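Local structure of pathogenicity island protein (Staphylococcus aureus subsp. aureus, 3HL6) at residues S51-H56 against S67-P73; S82-H86 against Q161-N167; Y113-L118 against T150-I156. The protein is of unknown function but is encoded by open reading frame 9 of a mobile staphylococcal pathogenicity island. One frame throughout, in Å; residues are numbered along the deposited sequence.

Contact 1: S51-H56 against S67-P73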
# COMPACT_ATOMS: atom_id res chain seq x y z
N SER B 51 10.67 -0.47 -16.19
CA SER B 51 9.46 -0.17 -15.42
C SER B 51 8.73 -1.37 -14.75
O SER B 51 7.60 -1.21 -14.28
CB SER B 51 8.48 0.65 -16.29
OG SER B 51 8.00 -0.11 -17.39
N LYS B 52 9.35 -2.54 -14.68
CA LYS B 52 8.74 -3.68 -13.99
C LYS B 52 9.60 -4.17 -12.82
O LYS B 52 10.83 -3.97 -12.82
CB LYS B 52 8.46 -4.84 -14.95
CG LYS B 52 7.38 -4.51 -15.99
CD LYS B 52 7.28 -5.65 -16.99
CE LYS B 52 5.91 -5.75 -17.61
NZ LYS B 52 5.76 -4.67 -18.61
N LEU B 53 8.96 -4.75 -11.81
CA LEU B 53 9.69 -5.29 -10.66
C LEU B 53 9.61 -6.80 -10.77
O LEU B 53 8.55 -7.34 -11.05
CB LEU B 53 9.08 -4.80 -9.34
CG LEU B 53 9.65 -5.29 -8.00
CD1 LEU B 53 11.14 -5.00 -7.83
CD2 LEU B 53 8.91 -4.69 -6.83
N PHE B 54 10.74 -7.48 -10.60
CA PHE B 54 10.80 -8.95 -10.65
C PHE B 54 11.48 -9.43 -9.39
O PHE B 54 12.19 -8.68 -8.73
CB PHE B 54 11.59 -9.45 -11.87
CG PHE B 54 11.01 -9.05 -13.18
CD1 PHE B 54 10.03 -9.81 -13.78
CD2 PHE B 54 11.43 -7.90 -13.80
CE1 PHE B 54 9.48 -9.43 -14.95
CE2 PHE B 54 10.90 -7.52 -14.98
CZ PHE B 54 9.93 -8.27 -15.56
N SER B 55 11.30 -10.71 -9.08
CA SER B 55 11.80 -11.24 -7.86
C SER B 55 11.97 -12.75 -7.98
O SER B 55 11.22 -13.42 -8.70
CB SER B 55 10.85 -10.91 -6.73
OG SER B 55 10.96 -11.90 -5.75
N HIS B 56 13.00 -13.28 -7.33
CA HIS B 56 13.18 -14.73 -7.22
C HIS B 56 13.91 -14.99 -5.94
O HIS B 56 14.85 -14.28 -5.58
CB HIS B 56 13.92 -15.32 -8.45
CG HIS B 56 15.38 -15.01 -8.47
ND1 HIS B 56 15.92 -14.00 -9.23
CD2 HIS B 56 16.42 -15.58 -7.80
CE1 HIS B 56 17.23 -13.94 -9.03
NE2 HIS B 56 17.55 -14.89 -8.16
N SER B 67 12.97 -15.07 -13.57
CA SER B 67 12.39 -14.37 -12.42
C SER B 67 10.87 -14.21 -12.53
O SER B 67 10.27 -14.66 -13.50
CB SER B 67 13.05 -13.01 -12.26
OG SER B 67 13.76 -12.98 -11.04
N PHE B 68 10.25 -13.56 -11.55
CA PHE B 68 8.80 -13.46 -11.49
C PHE B 68 8.35 -12.04 -11.24
O PHE B 68 8.84 -11.38 -10.34
CB PHE B 68 8.24 -14.42 -10.43
CG PHE B 68 8.79 -15.79 -10.55
CD1 PHE B 68 8.17 -16.72 -11.38
CD2 PHE B 68 10.00 -16.13 -9.92
CE1 PHE B 68 8.71 -17.98 -11.54
CE2 PHE B 68 10.55 -17.38 -10.05
CZ PHE B 68 9.92 -18.32 -10.85
N GLU B 69 7.43 -11.58 -12.07
CA GLU B 69 6.93 -10.23 -12.01
C GLU B 69 6.16 -9.95 -10.72
O GLU B 69 5.17 -10.61 -10.43
CB GLU B 69 6.01 -9.98 -13.20
CG GLU B 69 5.26 -8.66 -13.13
CD GLU B 69 4.72 -8.22 -14.46
OE1 GLU B 69 3.69 -7.47 -14.47
OE2 GLU B 69 5.31 -8.61 -15.48
N LEU B 70 6.59 -8.93 -9.98
CA LEU B 70 5.86 -8.47 -8.80
C LEU B 70 4.89 -7.35 -9.12
O LEU B 70 3.87 -7.21 -8.45
CB LEU B 70 6.81 -7.93 -7.75
CG LEU B 70 7.54 -8.93 -6.87
CD1 LEU B 70 8.09 -8.15 -5.66
CD2 LEU B 70 6.65 -10.08 -6.43
N ALA B 71 5.24 -6.54 -10.12
CA ALA B 71 4.54 -5.29 -10.37
C ALA B 71 4.79 -4.75 -11.78
O ALA B 71 5.90 -4.84 -12.32
CB ALA B 71 4.91 -4.26 -9.33
N SER B 72 3.74 -4.19 -12.38
CA SER B 72 3.94 -3.28 -13.51
C SER B 72 3.23 -1.97 -13.23
O SER B 72 2.50 -1.89 -12.26
CB SER B 72 3.54 -3.92 -14.84
OG SER B 72 2.26 -4.49 -14.78
N PRO B 73 3.54 -0.91 -13.98
CA PRO B 73 2.96 0.42 -13.78
C PRO B 73 1.44 0.42 -13.54
O PRO B 73 0.96 1.17 -12.68
CB PRO B 73 3.27 1.17 -15.07
CG PRO B 73 4.47 0.56 -15.61
CD PRO B 73 4.81 -0.80 -14.95
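The Phe54 ring lies alongside the neighbouring strand, its edge toward the backbone of Phe68, with CD1 3.6 Å from Glu69 N and CE1 3.9 Å from Glu69 CB, while its own CB meets Ser67 CB at 3.9 Å. The strands 52-56 and 68-71 run antiparallel, tied by Ser55 N to Phe68 O (2.8 Å), Phe68 N to Ser55 O (3.0 Å), Leu70 N to Leu53 O (2.7 Å) and Leu53 N to Ala71 O (3.1 Å). Leu70 and Ala71 both face Leu53, a classic beta bulge: Leu70 has the near-helical phi/psi of -93/-31°, and the register slips by one between Leu53 and Phe54. The extra residue lets Leu70 CD1 reach Leu53 CD2 at 3.7 Å, with Leu53 CB 4.2 Å from Ala71 CB. At one end His56 ND1 and Ser67 OG share a hydrogen bond of 3.0 Å; toward the other, Lys52 CE passes 3.6 Å from Glu69 OE2. Helices 13-30 and 152-163 cover the side bearing Leu53 and Phe68: Leu53 touches Tyr21, Leu70 touches Leu17 and Tyr160, and Phe68 stacks on Tyr160. Strand 68-71 is outermost in the chain's five-stranded sheet. The chemistry is thus divided: main-chain bonds join this edge hairpin, the face with Leu53, Ser55, Phe68 and Ala71 is buried against the helices, and Phe54 and Glu69 lie on the more open face.

Contact 2: S82-H86 against Q161-N167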
# COMPACT_ATOMS: atom_id res chain seq x y z
N SER B 82 -1.13 -7.30 -0.69
CA SER B 82 -0.35 -7.90 0.38
C SER B 82 -0.20 -6.97 1.55
O SER B 82 0.09 -7.41 2.68
CB SER B 82 1.01 -8.33 -0.12
OG SER B 82 0.89 -9.41 -1.04
N ILE B 83 -0.36 -5.67 1.33
CA ILE B 83 -0.21 -4.75 2.45
C ILE B 83 -1.46 -4.82 3.33
O ILE B 83 -1.39 -5.10 4.53
CB ILE B 83 0.04 -3.29 2.01
CG1 ILE B 83 1.36 -3.16 1.25
CG2 ILE B 83 0.09 -2.39 3.22
CD1 ILE B 83 1.83 -1.75 1.18
N GLU B 84 -2.61 -4.62 2.70
CA GLU B 84 -3.89 -4.88 3.36
C GLU B 84 -4.00 -6.32 3.88
O GLU B 84 -4.40 -6.56 5.02
CB GLU B 84 -5.03 -4.51 2.39
CG GLU B 84 -4.88 -3.06 1.84
CD GLU B 84 -6.22 -2.40 1.47
OE1 GLU B 84 -7.16 -3.15 1.12
OE2 GLU B 84 -6.34 -1.15 1.53
N GLY B 85 -3.62 -7.28 3.07
CA GLY B 85 -3.79 -8.66 3.45
C GLY B 85 -2.98 -9.00 4.68
O GLY B 85 -3.38 -9.83 5.49
N HIS B 86 -1.82 -8.36 4.82
CA HIS B 86 -0.93 -8.64 5.94
C HIS B 86 -1.61 -8.31 7.26
O HIS B 86 -1.27 -8.88 8.29
CB HIS B 86 0.38 -7.84 5.79
CG HIS B 86 1.11 -7.63 7.08
ND1 HIS B 86 2.17 -8.43 7.47
CD2 HIS B 86 0.93 -6.73 8.07
CE1 HIS B 86 2.62 -8.02 8.64
NE2 HIS B 86 1.88 -6.99 9.03
N GLN B 161 3.87 -12.59 -4.54
CA GLN B 161 3.23 -11.37 -4.06
C GLN B 161 2.73 -11.51 -2.63
O GLN B 161 2.94 -10.63 -1.80
CB GLN B 161 2.08 -10.96 -5.00
CG GLN B 161 2.56 -10.47 -6.36
CD GLN B 161 1.43 -10.32 -7.39
OE1 GLN B 161 0.43 -11.02 -7.36
NE2 GLN B 161 1.59 -9.39 -8.29
N LEU B 162 2.05 -12.62 -2.35
CA LEU B 162 1.74 -13.01 -0.99
C LEU B 162 2.99 -12.97 -0.09
O LEU B 162 2.95 -12.40 1.01
CB LEU B 162 1.10 -14.39 -0.97
CG LEU B 162 -0.22 -14.38 -1.72
CD1 LEU B 162 -0.82 -15.77 -1.90
CD2 LEU B 162 -1.18 -13.48 -0.93
N ALA B 163 4.09 -13.52 -0.57
CA ALA B 163 5.27 -13.69 0.29
C ALA B 163 5.76 -12.35 0.85
O ALA B 163 6.24 -12.29 1.99
CB ALA B 163 6.41 -14.43 -0.43
N THR B 164 5.60 -11.28 0.07
CA THR B 164 6.07 -9.98 0.48
C THR B 164 5.20 -9.35 1.56
O THR B 164 5.58 -8.31 2.12
CB THR B 164 6.16 -8.98 -0.69
OG1 THR B 164 4.85 -8.70 -1.21
CG2 THR B 164 7.08 -9.50 -1.80
N GLY B 165 4.05 -9.95 1.87
CA GLY B 165 3.27 -9.44 3.01
C GLY B 165 3.38 -10.21 4.33
O GLY B 165 2.72 -9.87 5.29
N ILE B 166 4.22 -11.24 4.38
CA ILE B 166 4.23 -12.18 5.49
C ILE B 166 5.49 -11.99 6.32
O ILE B 166 6.60 -12.22 5.84
CB ILE B 166 4.24 -13.65 4.99
CG1 ILE B 166 2.98 -13.98 4.21
CG2 ILE B 166 4.45 -14.64 6.17
CD1 ILE B 166 2.99 -15.38 3.74
N ASN B 167 5.31 -11.58 7.58
CA ASN B 167 6.46 -11.47 8.48
C ASN B 167 6.65 -12.75 9.27
O ASN B 167 5.69 -13.34 9.76
CB ASN B 167 6.34 -10.24 9.41
CG ASN B 167 6.38 -8.91 8.65
OD1 ASN B 167 6.89 -8.82 7.53
ND2 ASN B 167 5.83 -7.88 9.27
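The backbones come together at Ser82 and Gly165, whose CA atoms are 4.7 Å apart, where one turn of helix 77-88 meets the turn Ala163-Ile166 at the C-terminal part of helix 152-163. This type I beta turn, closed by Ile166 N to Ala163 O (3.3 Å), swings the chain out of its helical course. Gly165 CA then lies 3.8 Å from Ser82 O, and a CB modelled on Gly165 would stand only 2.6 Å from that oxygen, so the lack of a side chain is what permits this approach. Two side chains one helical turn apart, Ser82 and His86, both point toward the other segment and make the polar links. Ser82 OG donates to Gln161 O over 2.5 Å, a short bond, and Thr164 OG1 donates to the same carbonyl at 2.8 Å, so an oxygen near the end of helix 152-163 receives two hydroxyls. Farther along, His86 ND1 donates to Gly165 O at 2.7 Å, the carbonyl lying near the plane of the ring. His86 CE1 is 3.3 Å from Asn167 ND2, but that amide's hydrogen bond goes to the main chain of Glu11, whose carboxylate takes His86 NE2. Helix 77-88 also faces the dimer partner, where Ile83 packs on Ile83 of the second subunit. Helix 13-30 flanks the junction through Ala14 and Leu17 against Thr164, while Ile166 leans away onto helix 100-109 and Leu162 reaches Tyr90 of strand 90-92.

Contact 3: Y113-L118 against T150-I156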
# COMPACT_ATOMS: atom_id res chain seq x y z
N TYR B 113 -4.96 -27.28 -9.80
CA TYR B 113 -4.68 -26.69 -11.11
C TYR B 113 -3.19 -26.34 -11.21
O TYR B 113 -2.52 -26.62 -12.21
CB TYR B 113 -5.55 -25.45 -11.35
CG TYR B 113 -7.03 -25.70 -11.13
CD1 TYR B 113 -7.81 -26.23 -12.16
CD2 TYR B 113 -7.65 -25.41 -9.91
CE1 TYR B 113 -9.16 -26.46 -11.99
CE2 TYR B 113 -9.01 -25.65 -9.73
CZ TYR B 113 -9.75 -26.17 -10.79
OH TYR B 113 -11.09 -26.41 -10.67
N PHE B 114 -2.68 -25.74 -10.15
CA PHE B 114 -1.25 -25.49 -10.04
C PHE B 114 -0.41 -26.75 -10.16
O PHE B 114 0.56 -26.77 -10.90
CB PHE B 114 -0.95 -24.79 -8.73
CG PHE B 114 0.46 -24.36 -8.60
CD1 PHE B 114 1.15 -23.92 -9.72
CD2 PHE B 114 1.11 -24.40 -7.38
CE1 PHE B 114 2.46 -23.51 -9.62
CE2 PHE B 114 2.41 -24.00 -7.28
CZ PHE B 114 3.10 -23.55 -8.40
N MET B 115 -0.79 -27.80 -9.43
CA MET B 115 -0.07 -29.07 -9.51
C MET B 115 -0.05 -29.57 -10.95
O MET B 115 1.01 -29.98 -11.48
CB MET B 115 -0.70 -30.13 -8.61
CG MET B 115 -0.31 -30.01 -7.14
SD MET B 115 1.41 -29.49 -6.86
CE MET B 115 2.28 -30.79 -7.71
N TYR B 116 -1.22 -29.53 -11.57
CA TYR B 116 -1.39 -30.08 -12.91
C TYR B 116 -0.44 -29.38 -13.85
O TYR B 116 0.16 -30.02 -14.70
CB TYR B 116 -2.84 -29.93 -13.40
CG TYR B 116 -2.99 -30.28 -14.88
CD1 TYR B 116 -2.85 -29.30 -15.87
CD2 TYR B 116 -3.25 -31.60 -15.29
CE1 TYR B 116 -2.98 -29.63 -17.22
CE2 TYR B 116 -3.38 -31.92 -16.63
CZ TYR B 116 -3.25 -30.94 -17.59
OH TYR B 116 -3.38 -31.27 -18.92
N GLY B 117 -0.32 -28.06 -13.69
CA GLY B 117 0.54 -27.25 -14.54
C GLY B 117 2.01 -27.50 -14.31
O GLY B 117 2.82 -27.41 -15.22
N LEU B 118 2.36 -27.83 -13.07
CA LEU B 118 3.72 -28.24 -12.75
C LEU B 118 4.09 -29.57 -13.39
O LEU B 118 5.15 -29.69 -14.02
CB LEU B 118 3.94 -28.27 -11.23
CG LEU B 118 4.12 -26.89 -10.58
CD1 LEU B 118 3.80 -26.89 -9.12
CD2 LEU B 118 5.51 -26.36 -10.83
N THR B 150 -3.89 -22.89 -13.70
CA THR B 150 -3.11 -23.86 -14.51
C THR B 150 -1.83 -23.33 -15.19
O THR B 150 -1.05 -24.10 -15.74
CB THR B 150 -4.03 -24.56 -15.55
OG1 THR B 150 -4.95 -25.43 -14.86
CG2 THR B 150 -3.23 -25.38 -16.56
N ASP B 151 -1.62 -22.01 -15.13
CA ASP B 151 -0.39 -21.37 -15.62
C ASP B 151 0.66 -21.26 -14.52
O ASP B 151 0.50 -20.50 -13.56
CB ASP B 151 -0.74 -19.99 -16.15
CG ASP B 151 0.42 -19.30 -16.81
OD1 ASP B 151 1.50 -19.90 -16.93
OD2 ASP B 151 0.25 -18.14 -17.22
N VAL B 152 1.74 -22.01 -14.66
CA VAL B 152 2.72 -22.14 -13.59
C VAL B 152 3.33 -20.79 -13.18
O VAL B 152 3.46 -20.50 -11.98
CB VAL B 152 3.83 -23.15 -13.96
CG1 VAL B 152 5.09 -22.94 -13.13
CG2 VAL B 152 3.31 -24.55 -13.77
N ILE B 153 3.70 -19.97 -14.17
CA ILE B 153 4.39 -18.71 -13.89
C ILE B 153 3.46 -17.76 -13.17
O ILE B 153 3.87 -17.11 -12.21
CB ILE B 153 4.90 -18.03 -15.17
CG1 ILE B 153 5.74 -18.99 -16.02
CG2 ILE B 153 5.72 -16.81 -14.83
CD1 ILE B 153 7.19 -19.05 -15.62
N ALA B 154 2.20 -17.67 -13.63
CA ALA B 154 1.21 -16.78 -13.04
C ALA B 154 1.00 -17.14 -11.59
O ALA B 154 0.96 -16.30 -10.72
CB ALA B 154 -0.12 -16.89 -13.78
N ASN B 155 0.86 -18.43 -11.34
CA ASN B 155 0.73 -18.95 -9.99
C ASN B 155 1.91 -18.58 -9.07
O ASN B 155 1.73 -18.07 -7.98
CB ASN B 155 0.59 -20.46 -10.08
CG ASN B 155 -0.82 -20.87 -10.16
OD1 ASN B 155 -1.58 -20.59 -9.24
ND2 ASN B 155 -1.23 -21.53 -11.28
N ILE B 156 3.12 -18.84 -9.54
CA ILE B 156 4.32 -18.50 -8.79
C ILE B 156 4.40 -17.00 -8.52
O ILE B 156 4.76 -16.57 -7.41
CB ILE B 156 5.57 -19.05 -9.47
CG1 ILE B 156 5.54 -20.58 -9.39
CG2 ILE B 156 6.80 -18.56 -8.75
CD1 ILE B 156 6.47 -21.29 -10.32
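Val152 is the main bump here, and the hollow it fills is on helix 112-121 at Gly117. Its CG2 sits 3.2 Å from Gly117 O, 3.5 Å from Leu118 N and 4.0 Å from Leu118 CG, so the methyl rests against bare main chain with Leu118 beside it. A CB on Gly117 would stand 3.3 Å from Val152 CG2 and only 2.5 Å from Thr150 O; the glycine leaves room for both, and Gly117 CA lies 3.7 Å from Thr150 O. Phe114, one turn earlier, is the bump in the other direction. With chi1 in the t well its ring swings toward helix 152-163, placing CD1 3.5 Å from Asn155 CB, CZ 4.0 Å from Ile156 CG1 and CE1 4.4 Å from Val152 CG2. At the outer margin Thr150 slots in between two tyrosines: its OG1 is 3.6 Å from Tyr113 CB, and its CG2 meets the edge of the Tyr116 ring at CD1, 4.0 Å away. Thr150 has a positive phi (67°), and Asp151 after it occupies the N-cap position; Asn155 ND2 returns a weak hydrogen bond of 3.0 Å to Asp151 O. The short helical segments cross with their directions 131° apart and their axes 9.8 Å apart at closest approach. Helix 171-184 closes the inner side, Val180 packing on Phe114 and Ile156, Phe183 on Leu118 and Val184 on Val152, while Tyr194 of helix 191-208 covers Leu118 and Met115.

Overall arrangement
Helix 152-163 connects all three places: its first turn packs in contact 3, its last residues enter contact 2, and Ile153, Ile156, Glu157, Tyr160 and Gln161 meet strand 68-71 of contact 1. Phe68 CE1 is 3.4 Å from Ile156 CG2, and Leu70 O is 3.2 Å from Gln161 NE2, probably a hydrogen bond. Contact 3 is the most buried and relies on apolar fit among helices; contacts 1 and 2 are partly buried, the first held by strand pairing, the second by side chains reaching carbonyls. Contacts 1 and 2 both reach the second subunit, contact 1 only by a weak bond at Pro73; contact 3 touches no other chain of the assembly.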